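Side-chain contacts in KaiC domain-containing protein (Pyrococcus horikoshii, PDB 2ZTS), which probably binds ATP as a KaiC-like P-loop protein, and forms a six-chain assembly with magnesium and with ADP contacted by two subunits: residues V33-G38 with T44-Q49; A48-K53 with T174-T179; G62-L67 with R72-E77; Y233-E236 with G241-V244. One frame throughout, in Å; residues are numbered along the deposited sequence.

Contact 1: residues V33-G38 with T44-Q49. With MG (magnesium ion), chain I; ADP (adenosine-5'-diphosphate), chain H.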
loop_
_atom_site.group_PDB
_atom_site.type_symbol
_atom_site.label_atom_id
_atom_site.label_comp_id
_atom_site.label_asym_id
_atom_site.label_seq_id
_atom_site.Cartn_x
_atom_site.Cartn_y
_atom_site.Cartn_z
ATOM N N VAL C 33 24.785 -4.035 16.791
ATOM C CA VAL C 33 24.768 -3.757 15.346
ATOM C C VAL C 33 23.672 -4.579 14.702
ATOM O O VAL C 33 23.629 -5.791 14.900
ATOM C CB VAL C 33 26.068 -4.149 14.711
ATOM C CG1 VAL C 33 26.113 -3.812 13.215
ATOM C CG2 VAL C 33 27.252 -3.417 15.444
ATOM N N LEU C 34 22.798 -3.903 13.961
ATOM C CA LEU C 34 21.756 -4.496 13.166
ATOM C C LEU C 34 22.347 -4.736 11.809
ATOM O O LEU C 34 22.772 -3.813 11.107
ATOM C CB LEU C 34 20.539 -3.572 13.055
ATOM C CG LEU C 34 19.337 -4.251 12.381
ATOM C CD1 LEU C 34 18.724 -5.372 13.237
ATOM C CD2 LEU C 34 18.281 -3.260 11.990
ATOM N N LEU C 35 22.433 -6.015 11.466
ATOM C CA LEU C 35 22.833 -6.471 10.162
ATOM C C LEU C 35 21.521 -6.855 9.384
ATOM O O LEU C 35 20.784 -7.805 9.776
ATOM C CB LEU C 35 23.777 -7.638 10.333
ATOM C CG LEU C 35 24.194 -8.252 9.010
ATOM C CD1 LEU C 35 25.034 -7.263 8.172
ATOM C CD2 LEU C 35 24.937 -9.515 9.220
ATOM N N THR C 36 21.230 -6.107 8.314
ATOM C CA THR C 36 19.966 -6.235 7.566
ATOM C C THR C 36 20.218 -6.413 6.072
ATOM O O THR C 36 21.245 -6.027 5.562
ATOM C CB THR C 36 19.034 -5.037 7.888
ATOM O OG1 THR C 36 17.756 -5.191 7.235
ATOM C CG2 THR C 36 19.588 -3.676 7.413
ATOM N N GLY C 37 19.293 -7.081 5.412
ATOM C CA GLY C 37 19.344 -7.418 4.028
ATOM C C GLY C 37 18.371 -8.546 3.710
ATOM O O GLY C 37 17.914 -9.303 4.603
ATOM N N GLY C 38 18.070 -8.658 2.422
ATOM C CA GLY C 38 17.138 -9.660 1.897
ATOM C C GLY C 38 17.684 -11.062 2.018
ATOM O O GLY C 38 18.852 -11.310 2.386
ATOM N N THR C 44 23.803 -14.452 7.638
ATOM C CA THR C 44 24.280 -15.562 8.437
ATOM C C THR C 44 25.795 -15.778 8.387
ATOM O O THR C 44 26.435 -15.950 9.419
ATOM C CB THR C 44 23.497 -16.793 8.044
ATOM O OG1 THR C 44 22.198 -16.654 8.577
ATOM C CG2 THR C 44 24.004 -18.088 8.722
ATOM N N THR C 45 26.339 -15.728 7.195
ATOM C CA THR C 45 27.735 -15.877 6.896
ATOM C C THR C 45 28.618 -14.836 7.576
ATOM O O THR C 45 29.588 -15.163 8.248
ATOM C CB THR C 45 27.900 -15.840 5.360
ATOM O OG1 THR C 45 27.261 -17.016 4.847
ATOM C CG2 THR C 45 29.340 -16.018 4.934
ATOM N N PHE C 46 28.257 -13.586 7.385
ATOM C CA PHE C 46 28.896 -12.422 7.986
ATOM C C PHE C 46 28.855 -12.526 9.542
ATOM O O PHE C 46 29.876 -12.381 10.197
ATOM C CB PHE C 46 28.124 -11.227 7.496
ATOM C CG PHE C 46 28.708 -9.931 7.846
ATOM C CD1 PHE C 46 29.269 -9.148 6.880
ATOM C CD2 PHE C 46 28.694 -9.490 9.168
ATOM C CE1 PHE C 46 29.811 -7.932 7.215
ATOM C CE2 PHE C 46 29.244 -8.254 9.516
ATOM C CZ PHE C 46 29.787 -7.473 8.559
ATOM N N ALA C 47 27.699 -12.862 10.117
ATOM C CA ALA C 47 27.565 -13.095 11.576
ATOM C C ALA C 47 28.396 -14.274 12.109
ATOM O O ALA C 47 28.991 -14.181 13.212
ATOM C CB ALA C 47 26.155 -13.293 11.952
ATOM N N ALA C 48 28.515 -15.329 11.309
ATOM C CA ALA C 48 29.266 -16.493 11.704
ATOM C C ALA C 48 30.756 -16.174 11.657
ATOM O O ALA C 48 31.500 -16.599 12.542
ATOM C CB ALA C 48 28.946 -17.644 10.857
ATOM N N GLN C 49 31.166 -15.442 10.626
ATOM C CA GLN C 49 32.541 -15.055 10.456
ATOM C C GLN C 49 33.015 -14.213 11.642
ATOM O O GLN C 49 34.133 -14.404 12.165
ATOM C CB GLN C 49 32.710 -14.283 9.137
ATOM C CG GLN C 49 34.111 -14.318 8.542
ATOM C CD GLN C 49 34.114 -13.927 7.066
ATOM O OE1 GLN C 49 33.158 -14.229 6.363
ATOM N NE2 GLN C 49 35.156 -13.214 6.612
HETATM MG MG MG I . 20.434 -16.548 7.223
HETATM P PB ADP H . 21.227 -14.888 4.406
HETATM O O1B ADP H . 21.336 -13.440 4.186
HETATM O O2B ADP H . 19.929 -15.476 3.840
HETATM O O3B ADP H . 21.397 -15.298 5.913
HETATM P PA ADP H . 23.590 -16.526 3.848
HETATM O O1A ADP H . 24.689 -15.997 4.796
HETATM O O2A ADP H . 22.952 -17.808 4.327
HETATM O O3A ADP H . 22.473 -15.400 3.492
HETATM O "O5'" ADP H . 24.305 -16.643 2.434
HETATM C "C5'" ADP H . 24.421 -17.848 1.748
HETATM C "C4'" ADP H . 25.074 -17.644 0.402
HETATM O "O4'" ADP H . 26.483 -17.660 0.406
HETATM C "C3'" ADP H . 24.612 -18.723 -0.556
HETATM O "O3'" ADP H . 23.298 -18.372 -0.993
HETATM C "C2'" ADP H . 25.730 -18.727 -1.581
HETATM O "O2'" ADP H . 25.544 -17.769 -2.562
HETATM C "C1'" ADP H . 26.965 -18.315 -0.772
HETATM N N9 ADP H . 27.759 -19.459 -0.297
HETATM C C8 ADP H . 27.380 -20.398 0.656
HETATM N N7 ADP H . 28.398 -21.264 0.846
HETATM C C5 ADP H . 29.398 -20.919 -0.013
HETATM C C6 ADP H . 30.664 -21.448 -0.252
HETATM N N6 ADP H . 31.213 -22.331 0.594
HETATM N N1 ADP H . 31.486 -20.821 -1.192
HETATM C C2 ADP H . 31.054 -19.696 -1.875
HETATM N N3 ADP H . 29.786 -19.159 -1.624
HETATM C C4 ADP H . 28.998 -19.771 -0.718
HETATM O O HOH W 1 21.269 -18.167 6.184
HETATM O O HOH W 2 18.684 -16.090 6.183
HETATM O O HOH W 3 19.482 -17.936 8.356
HETATM O O HOH W 4 19.823 -15.001 8.484
#
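This is a buried apolar contact between Leu35, on the strand 32-36 that leads into the nucleotide-binding loop, and Phe46, on the first turns of the helix that follows it. Leu35 makes its closest approach with CD2, which sits 3.8 Å from Phe46 CD2 and lies close to CB and CG as well, so the methyl rests at the root of the aromatic side chain. CD1 of the same leucine lies farther off, over one face of the ring. On Phe46, CG is anti to the backbone N (chi1 -172°), which swings the ring off the helix toward the sheet; there it also meets Ile176 and Ile242, and Phe19 edge-to-face. The glycine-rich loop between strand and helix, with the start of the helix, is the Walker A motif, or P-loop, of this KaiC-family domain, and the polar work is done at that helix start. Thr44 N gives a fairly straight hydrogen bond to ADP O3B (3.1 Å, 166° at the hydrogen), while Thr44 OG1 binds the magnesium ion at 2.2 Å. ADP O3B at 2.0 Å and four waters bring the metal to six ligands. Two of those waters also donate to the ADP phosphates, one to O2A and one to O2B. Next along, Thr45 grips a single oxygen twice, with its N 2.9 Å and its OG1 2.8 Å from ADP O1A.

Contact 2: residues A48-K53 with T174-T179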
loop_
_atom_site.group_PDB
_atom_site.type_symbol
_atom_site.label_atom_id
_atom_site.label_comp_id
_atom_site.label_asym_id
_atom_site.label_seq_id
_atom_site.Cartn_x
_atom_site.Cartn_y
_atom_site.Cartn_z
ATOM N N ALA C 48 28.515 -15.329 11.309
ATOM C CA ALA C 48 29.266 -16.493 11.704
ATOM C C ALA C 48 30.756 -16.174 11.657
ATOM O O ALA C 48 31.500 -16.599 12.542
ATOM C CB ALA C 48 28.946 -17.644 10.857
ATOM N N GLN C 49 31.166 -15.442 10.626
ATOM C CA GLN C 49 32.541 -15.055 10.456
ATOM C C GLN C 49 33.015 -14.213 11.642
ATOM O O GLN C 49 34.133 -14.404 12.165
ATOM C CB GLN C 49 32.710 -14.283 9.137
ATOM C CG GLN C 49 34.111 -14.318 8.542
ATOM C CD GLN C 49 34.114 -13.927 7.066
ATOM O OE1 GLN C 49 33.158 -14.229 6.363
ATOM N NE2 GLN C 49 35.156 -13.214 6.612
ATOM N N PHE C 50 32.146 -13.308 12.089
ATOM C CA PHE C 50 32.412 -12.449 13.232
ATOM C C PHE C 50 32.696 -13.301 14.459
ATOM O O PHE C 50 33.625 -12.992 15.194
ATOM C CB PHE C 50 31.212 -11.505 13.462
ATOM C CG PHE C 50 31.209 -10.719 14.777
ATOM C CD1 PHE C 50 32.071 -9.646 14.983
ATOM C CD2 PHE C 50 30.231 -10.915 15.702
ATOM C CE1 PHE C 50 32.003 -8.879 16.122
ATOM C CE2 PHE C 50 30.152 -10.115 16.870
ATOM C CZ PHE C 50 31.030 -9.107 17.057
ATOM N N ILE C 51 31.864 -14.303 14.737
ATOM C CA ILE C 51 32.044 -15.127 15.926
ATOM C C ILE C 51 33.251 -16.043 15.755
ATOM O O ILE C 51 34.108 -16.128 16.635
ATOM C CB ILE C 51 30.820 -16.002 16.223
ATOM C CG1 ILE C 51 29.596 -15.161 16.570
ATOM C CG2 ILE C 51 31.083 -16.953 17.408
ATOM C CD1 ILE C 51 29.749 -14.284 17.770
ATOM N N TYR C 52 33.321 -16.695 14.599
ATOM C CA TYR C 52 34.367 -17.660 14.343
ATOM C C TYR C 52 35.749 -17.028 14.292
ATOM O O TYR C 52 36.686 -17.564 14.882
ATOM C CB TYR C 52 34.157 -18.387 13.052
ATOM C CG TYR C 52 35.176 -19.477 12.849
ATOM C CD1 TYR C 52 35.084 -20.645 13.564
ATOM C CD2 TYR C 52 36.233 -19.331 11.956
ATOM C CE1 TYR C 52 36.055 -21.676 13.416
ATOM C CE2 TYR C 52 37.211 -20.371 11.788
ATOM C CZ TYR C 52 37.104 -21.531 12.522
ATOM O OH TYR C 52 38.019 -22.590 12.407
ATOM N N LYS C 53 35.874 -15.930 13.560
ATOM C CA LYS C 53 37.125 -15.203 13.505
ATOM C C LYS C 53 37.428 -14.510 14.842
ATOM O O LYS C 53 38.577 -14.396 15.246
ATOM C CB LYS C 53 37.152 -14.171 12.382
ATOM C CG LYS C 53 37.200 -14.764 11.006
ATOM C CD LYS C 53 38.403 -15.700 10.843
ATOM C CE LYS C 53 38.794 -15.950 9.406
ATOM N NZ LYS C 53 39.763 -17.073 9.334
ATOM N N THR C 174 29.638 -7.144 22.426
ATOM C CA THR C 174 29.514 -6.531 21.124
ATOM C C THR C 174 28.693 -7.508 20.336
ATOM O O THR C 174 29.098 -8.641 20.197
ATOM C CB THR C 174 30.870 -6.391 20.490
ATOM O OG1 THR C 174 31.716 -5.521 21.266
ATOM C CG2 THR C 174 30.729 -5.752 19.079
ATOM N N THR C 175 27.537 -7.065 19.856
ATOM C CA THR C 175 26.497 -7.920 19.317
ATOM C C THR C 175 26.112 -7.581 17.882
ATOM O O THR C 175 25.966 -6.384 17.580
ATOM C CB THR C 175 25.260 -7.718 20.182
ATOM O OG1 THR C 175 25.594 -8.049 21.541
ATOM C CG2 THR C 175 24.086 -8.704 19.792
ATOM N N ILE C 176 25.933 -8.613 17.024
ATOM C CA ILE C 176 25.194 -8.500 15.748
ATOM C C ILE C 176 23.815 -9.199 15.855
ATOM O O ILE C 176 23.702 -10.363 16.270
ATOM C CB ILE C 176 25.993 -9.079 14.587
ATOM C CG1 ILE C 176 27.252 -8.251 14.374
ATOM C CG2 ILE C 176 25.144 -9.141 13.272
ATOM C CD1 ILE C 176 28.309 -8.912 13.459
ATOM N N LEU C 177 22.770 -8.468 15.505
ATOM C CA LEU C 177 21.408 -8.977 15.358
ATOM C C LEU C 177 21.091 -8.900 13.896
ATOM O O LEU C 177 21.384 -7.886 13.242
ATOM C CB LEU C 177 20.379 -8.083 16.084
ATOM C CG LEU C 177 20.677 -7.695 17.536
ATOM C CD1 LEU C 177 19.736 -6.638 18.036
ATOM C CD2 LEU C 177 20.569 -8.938 18.405
ATOM N N THR C 178 20.475 -9.942 13.368
ATOM C CA THR C 178 20.137 -9.969 11.953
ATOM C C THR C 178 18.660 -9.823 11.784
ATOM O O THR C 178 17.895 -10.320 12.624
ATOM C CB THR C 178 20.605 -11.245 11.284
ATOM O OG1 THR C 178 19.838 -12.360 11.745
ATOM C CG2 THR C 178 22.056 -11.559 11.689
ATOM N N THR C 179 18.263 -9.115 10.727
ATOM C CA THR C 179 16.870 -9.061 10.327
ATOM C C THR C 179 16.772 -9.026 8.799
ATOM O O THR C 179 17.775 -8.840 8.102
ATOM C CB THR C 179 16.159 -7.909 11.002
ATOM O OG1 THR C 179 14.747 -7.974 10.748
ATOM C CG2 THR C 179 16.565 -6.591 10.412
#
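The ring of Phe50 lies with one face against the end of Ile176, packing the helix that follows the P-loop onto strand 174-179 in the central sheet of this P-loop NTPase fold. Ile176 CD1 stands 3.5 Å above the ring plane and is displaced toward the rim, on the side of CG and CD2; its closest ring atom is Phe50 CD2 at 3.6 Å. The approach still counts as CH-pi: CD1 is 3.9 Å from the ring centroid and 24° off the normal. An extended isoleucine explains it, since CD1 is anti to CA about the CB-CG1 bond (chi2 166°) and the methyl reaches well out from the strand toward the helix. Thr174, two residues earlier and on the same side of the strand, meets the far end of the ring instead. Its carbonyl O lies at the ring edge, in the plane, near CE2 and CZ, and its side chain crosses that of Phe50 at about a right angle. The hydroxyl of Thr174 is engaged by the backbone N of Gly30, while Val12 of the short strand 11-12 packs on both Phe50 and Thr174. All three touching residues are buried, and no hydrogen bond joins the two segments. At the tip of the ring, Phe50 CZ is 3.7 Å from Thr174 O and 3.9 Å from the methyl CG2 of Thr174.

Contact 3: residues G62-L67 with R72-E77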
loop_
_atom_site.group_PDB
_atom_site.type_symbol
_atom_site.label_atom_id
_atom_site.label_comp_id
_atom_site.label_asym_id
_atom_site.label_seq_id
_atom_site.Cartn_x
_atom_site.Cartn_y
_atom_site.Cartn_z
ATOM N N GLY C 62 32.862 -16.323 21.796
ATOM C CA GLY C 62 31.626 -15.880 21.179
ATOM C C GLY C 62 30.446 -16.819 21.272
ATOM O O GLY C 62 30.581 -18.045 21.288
ATOM N N VAL C 63 29.261 -16.235 21.365
ATOM C CA VAL C 63 28.035 -16.985 21.376
ATOM C C VAL C 63 27.226 -16.716 20.080
ATOM O O VAL C 63 26.838 -15.605 19.820
ATOM C CB VAL C 63 27.197 -16.667 22.603
ATOM C CG1 VAL C 63 25.917 -17.438 22.569
ATOM C CG2 VAL C 63 27.976 -16.966 23.899
ATOM N N PHE C 64 26.945 -17.752 19.317
ATOM C CA PHE C 64 26.099 -17.644 18.172
ATOM C C PHE C 64 24.771 -18.240 18.525
ATOM O O PHE C 64 24.653 -19.458 18.729
ATOM C CB PHE C 64 26.766 -18.340 17.007
ATOM C CG PHE C 64 26.154 -18.036 15.663
ATOM C CD1 PHE C 64 26.860 -17.319 14.738
ATOM C CD2 PHE C 64 24.888 -18.543 15.312
ATOM C CE1 PHE C 64 26.306 -17.012 13.498
ATOM C CE2 PHE C 64 24.324 -18.259 14.066
ATOM C CZ PHE C 64 25.059 -17.494 13.142
ATOM N N VAL C 65 23.748 -17.388 18.620
ATOM C CA VAL C 65 22.401 -17.857 18.919
ATOM C C VAL C 65 21.708 -17.978 17.577
ATOM O O VAL C 65 21.730 -17.019 16.818
ATOM C CB VAL C 65 21.652 -16.860 19.743
ATOM C CG1 VAL C 65 20.245 -17.290 20.002
ATOM C CG2 VAL C 65 22.429 -16.502 21.040
ATOM N N THR C 66 21.094 -19.132 17.280
ATOM C CA THR C 66 20.307 -19.293 16.094
ATOM C C THR C 66 18.950 -19.962 16.280
ATOM O O THR C 66 18.830 -20.975 16.928
ATOM C CB THR C 66 21.158 -20.007 14.996
ATOM O OG1 THR C 66 20.333 -20.353 13.875
ATOM C CG2 THR C 66 21.819 -21.271 15.472
ATOM N N LEU C 67 17.912 -19.347 15.722
ATOM C CA LEU C 67 16.586 -19.964 15.635
ATOM C C LEU C 67 16.199 -20.164 14.164
ATOM O O LEU C 67 15.084 -20.551 13.832
ATOM C CB LEU C 67 15.586 -19.050 16.406
ATOM C CG LEU C 67 15.097 -19.359 17.837
ATOM C CD1 LEU C 67 15.617 -20.633 18.503
ATOM C CD2 LEU C 67 15.274 -18.183 18.737
ATOM N N ARG C 72 23.939 -28.214 14.342
ATOM C CA ARG C 72 24.651 -29.122 13.426
ATOM C C ARG C 72 24.600 -28.674 11.996
ATOM O O ARG C 72 25.462 -29.028 11.215
ATOM C CB ARG C 72 24.071 -30.539 13.499
ATOM C CG ARG C 72 22.588 -30.671 12.955
ATOM C CD ARG C 72 21.827 -31.893 13.487
ATOM N NE ARG C 72 22.453 -33.137 13.030
ATOM C CZ ARG C 72 21.824 -34.174 12.434
ATOM N NH1 ARG C 72 20.504 -34.162 12.192
ATOM N NH2 ARG C 72 22.537 -35.240 12.081
ATOM N N ASP C 73 23.558 -27.919 11.649
ATOM C CA ASP C 73 23.407 -27.355 10.319
ATOM C C ASP C 73 24.430 -26.263 10.158
ATOM O O ASP C 73 25.046 -26.128 9.120
ATOM C CB ASP C 73 22.020 -26.732 10.115
ATOM C CG ASP C 73 20.899 -27.747 10.168
ATOM O OD1 ASP C 73 21.109 -28.894 9.728
ATOM O OD2 ASP C 73 19.738 -27.456 10.602
ATOM N N LEU C 74 24.576 -25.445 11.183
ATOM C CA LEU C 74 25.506 -24.322 11.113
ATOM C C LEU C 74 26.964 -24.838 11.063
ATOM O O LEU C 74 27.737 -24.352 10.262
ATOM C CB LEU C 74 25.248 -23.355 12.260
ATOM C CG LEU C 74 26.142 -22.140 12.525
ATOM C CD1 LEU C 74 26.012 -21.022 11.492
ATOM C CD2 LEU C 74 25.740 -21.646 13.878
ATOM N N ARG C 75 27.309 -25.849 11.848
ATOM C CA ARG C 75 28.661 -26.405 11.785
ATOM C C ARG C 75 28.963 -26.956 10.394
ATOM O O ARG C 75 30.003 -26.655 9.822
ATOM C CB ARG C 75 28.877 -27.522 12.790
ATOM C CG ARG C 75 28.743 -27.106 14.263
ATOM C CD ARG C 75 28.960 -28.258 15.314
ATOM N NE ARG C 75 28.488 -27.804 16.619
ATOM C CZ ARG C 75 27.427 -28.249 17.271
ATOM N NH1 ARG C 75 26.644 -29.194 16.770
ATOM N NH2 ARG C 75 27.078 -27.657 18.407
ATOM N N ARG C 76 28.037 -27.738 9.851
ATOM C CA ARG C 76 28.196 -28.313 8.497
ATOM C C ARG C 76 28.317 -27.191 7.448
ATOM O O ARG C 76 29.161 -27.251 6.556
ATOM C CB ARG C 76 27.009 -29.267 8.151
ATOM C CG ARG C 76 26.899 -29.725 6.676
ATOM C CD ARG C 76 25.551 -30.398 6.265
ATOM N NE ARG C 76 25.444 -30.436 4.789
ATOM C CZ ARG C 76 24.638 -31.231 4.065
ATOM N NH1 ARG C 76 23.817 -32.092 4.636
ATOM N NH2 ARG C 76 24.682 -31.168 2.731
ATOM N N GLU C 77 27.488 -26.156 7.571
ATOM C CA GLU C 77 27.452 -25.128 6.556
ATOM C C GLU C 77 28.742 -24.322 6.581
ATOM O O GLU C 77 29.304 -24.017 5.531
ATOM C CB GLU C 77 26.199 -24.258 6.698
ATOM C CG GLU C 77 25.043 -24.719 5.783
ATOM C CD GLU C 77 23.666 -24.557 6.409
ATOM O OE1 GLU C 77 23.382 -23.441 6.906
ATOM O OE2 GLU C 77 22.886 -25.561 6.419
#
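Phe64 and Leu74 each carry CG anti to the backbone N (chi1 -166° and 175°), which sends the ring off strand 62-66 and the isobutyl group off helix 71-79 to meet between strand and helix. Leu74 CD2 comes down over one face of the ring, 3.5 Å above its plane and offset toward the rim, with Phe64 CD2 as its closest atom at 3.5 Å. Measured to the ring centroid the methyl is 3.9 Å away, a CH-pi contact. The other branch, CD1, reaches along to the end of the ring, 4.0 Å from Phe64 CZ. Thr66 CG2 adds a looser touch on Leu74 CD2 at 4.2 Å. The contact packs a short helix against the parallel part of the P-loop NTPase sheet, directly after the strand that leads into it, with Ile96 of the edge strand 94-97 also touching Leu74. Phe64 in turn packs against Val140 and Asp142 of strand 138-142, and Asp142 OD1 is hydrogen-bonded to the magnesium ligand Thr44. Beyond this apolar layer the helix faces a neighbouring subunit, where Asp73 and Glu77 form salt bridges with its Arg200 and Arg224.

Contact 4: residues Y233-E236 with G241-V244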
loop_
_atom_site.group_PDB
_atom_site.type_symbol
_atom_site.label_atom_id
_atom_site.label_comp_id
_atom_site.label_asym_id
_atom_site.label_seq_id
_atom_site.Cartn_x
_atom_site.Cartn_y
_atom_site.Cartn_z
ATOM N N TYR C 233 30.166 -0.692 -1.018
ATOM C CA TYR C 233 31.409 -1.423 -1.293
ATOM C C TYR C 233 31.068 -2.778 -1.880
ATOM O O TYR C 233 30.302 -3.479 -1.264
ATOM C CB TYR C 233 32.265 -1.608 -0.009
ATOM C CG TYR C 233 32.910 -0.333 0.476
ATOM C CD1 TYR C 233 34.248 -0.000 0.142
ATOM C CD2 TYR C 233 32.184 0.580 1.209
ATOM C CE1 TYR C 233 34.817 1.215 0.566
ATOM C CE2 TYR C 233 32.727 1.757 1.628
ATOM C CZ TYR C 233 34.053 2.077 1.296
ATOM O OH TYR C 233 34.568 3.269 1.717
ATOM N N PRO C 234 31.649 -3.200 -3.007
ATOM C CA PRO C 234 31.439 -4.580 -3.495
ATOM C C PRO C 234 31.948 -5.649 -2.550
ATOM O O PRO C 234 32.980 -5.446 -1.863
ATOM C CB PRO C 234 32.290 -4.644 -4.786
ATOM C CG PRO C 234 33.263 -3.545 -4.672
ATOM C CD PRO C 234 32.560 -2.443 -3.895
ATOM N N PHE C 235 31.276 -6.802 -2.502
ATOM C CA PHE C 235 31.886 -7.927 -1.801
ATOM C C PHE C 235 31.598 -9.268 -2.379
ATOM O O PHE C 235 30.688 -9.460 -3.171
ATOM C CB PHE C 235 31.616 -7.895 -0.269
ATOM C CG PHE C 235 30.223 -8.394 0.179
ATOM C CD1 PHE C 235 30.012 -9.720 0.518
ATOM C CD2 PHE C 235 29.196 -7.503 0.398
ATOM C CE1 PHE C 235 28.779 -10.171 1.010
ATOM C CE2 PHE C 235 27.940 -7.913 0.889
ATOM C CZ PHE C 235 27.717 -9.251 1.188
ATOM N N GLU C 236 32.404 -10.218 -1.945
ATOM C CA GLU C 236 32.217 -11.574 -2.361
ATOM C C GLU C 236 32.165 -12.480 -1.170
ATOM O O GLU C 236 32.847 -12.251 -0.179
ATOM C CB GLU C 236 33.377 -12.026 -3.246
ATOM C CG GLU C 236 33.143 -11.791 -4.729
ATOM C CD GLU C 236 34.250 -12.445 -5.553
ATOM O OE1 GLU C 236 33.956 -12.961 -6.692
ATOM O OE2 GLU C 236 35.408 -12.455 -5.006
ATOM N N GLY C 241 35.032 -17.386 3.060
ATOM C CA GLY C 241 34.083 -16.423 3.625
ATOM C C GLY C 241 34.011 -15.070 2.927
ATOM O O GLY C 241 34.414 -14.912 1.778
ATOM N N ILE C 242 33.511 -14.068 3.636
ATOM C CA ILE C 242 33.361 -12.750 3.056
ATOM C C ILE C 242 34.709 -12.062 2.910
ATOM O O ILE C 242 35.577 -12.143 3.816
ATOM C CB ILE C 242 32.390 -11.887 3.872
ATOM C CG1 ILE C 242 31.027 -12.546 3.885
ATOM C CG2 ILE C 242 32.267 -10.500 3.272
ATOM C CD1 ILE C 242 29.949 -11.765 4.577
ATOM N N VAL C 243 34.867 -11.404 1.764
ATOM C CA VAL C 243 35.905 -10.393 1.540
ATOM C C VAL C 243 35.253 -9.142 0.899
ATOM O O VAL C 243 34.595 -9.238 -0.149
ATOM C CB VAL C 243 37.047 -10.888 0.582
ATOM C CG1 VAL C 243 38.076 -9.760 0.338
ATOM C CG2 VAL C 243 37.789 -12.156 1.103
ATOM N N VAL C 244 35.473 -7.989 1.512
ATOM C CA VAL C 244 35.010 -6.705 1.039
ATOM C C VAL C 244 36.138 -6.013 0.263
ATOM O O VAL C 244 37.283 -6.094 0.668
ATOM C CB VAL C 244 34.607 -5.853 2.221
ATOM C CG1 VAL C 244 34.203 -4.463 1.784
ATOM C CG2 VAL C 244 33.469 -6.556 3.004
#
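Phe235 and Ile242 form the apolar centre of a beta hairpin, strands 233-238 and 241-244, at the edge of the large sheet. Their side chains meet at a slant: Ile242 CG2 comes within 3.6 Å of Phe235 CD1, and CD1 of the isoleucine lies near Phe235 CE1. The ring stands where it does because CG of Phe235 falls between the backbone N and the carbonyl carbon (chi1 79°), which stands the ring off the strand beside Ile242. Arg216 and Val218 of strand 214-223 also touch this ring, while Ile242 packs on Thr45 and Phe46 of the P-loop helix, tying the hairpin to the nucleotide-binding part of the domain. Val244 pairs with Phe235 on the same face of the sheet, in a non-hydrogen-bonded pair, its CG2 4.0 Å from Phe235 CB. The other branch of the valine, CG1, meets Tyr233 CB at 3.9 Å; the tyrosine ring itself leads away, and its hydroxyl bonds to Ser229.

Glu236 and Val243 make the antiparallel hydrogen-bonded pair, with their side chains on the other face and only partly buried. Glu236 N donates to Val243 O at 3.0 Å, and the return bond runs from Val243 N to Glu236 O at 2.9 Å; both are nearly straight, 171° and 168° at the hydrogen. At the outer end, Glu236 OE2 is held by the hydroxyl of Tyr245. Glu236 O takes one contact more, a CA-H...O approach from Ile242 CA at 3.3 Å.

Overall arrangement
All four contacts belong to one mixed sheet and its helices. Contacts 1 and 2 are neighbours, with centres 6 Å apart: they share helix 43-58, and their strands 32-36 and 174-179 lie side by side. Contact 3 follows contact 1 along the chain and falls within the long connection that contact 2 spans; Phe64 CE1 packs 3.5 Å from Ala48 CA. Contact 4, last in sequence, lies at the far edge of the sheet, about 21 Å from contact 3 between centres, but Gln49 OE1 reaches Ile242 N at 2.8 Å. Helix 43-58, which starts at the nucleotide site, thus touches a strand from each of the four contacts, from mid-sheet to the terminal hairpin.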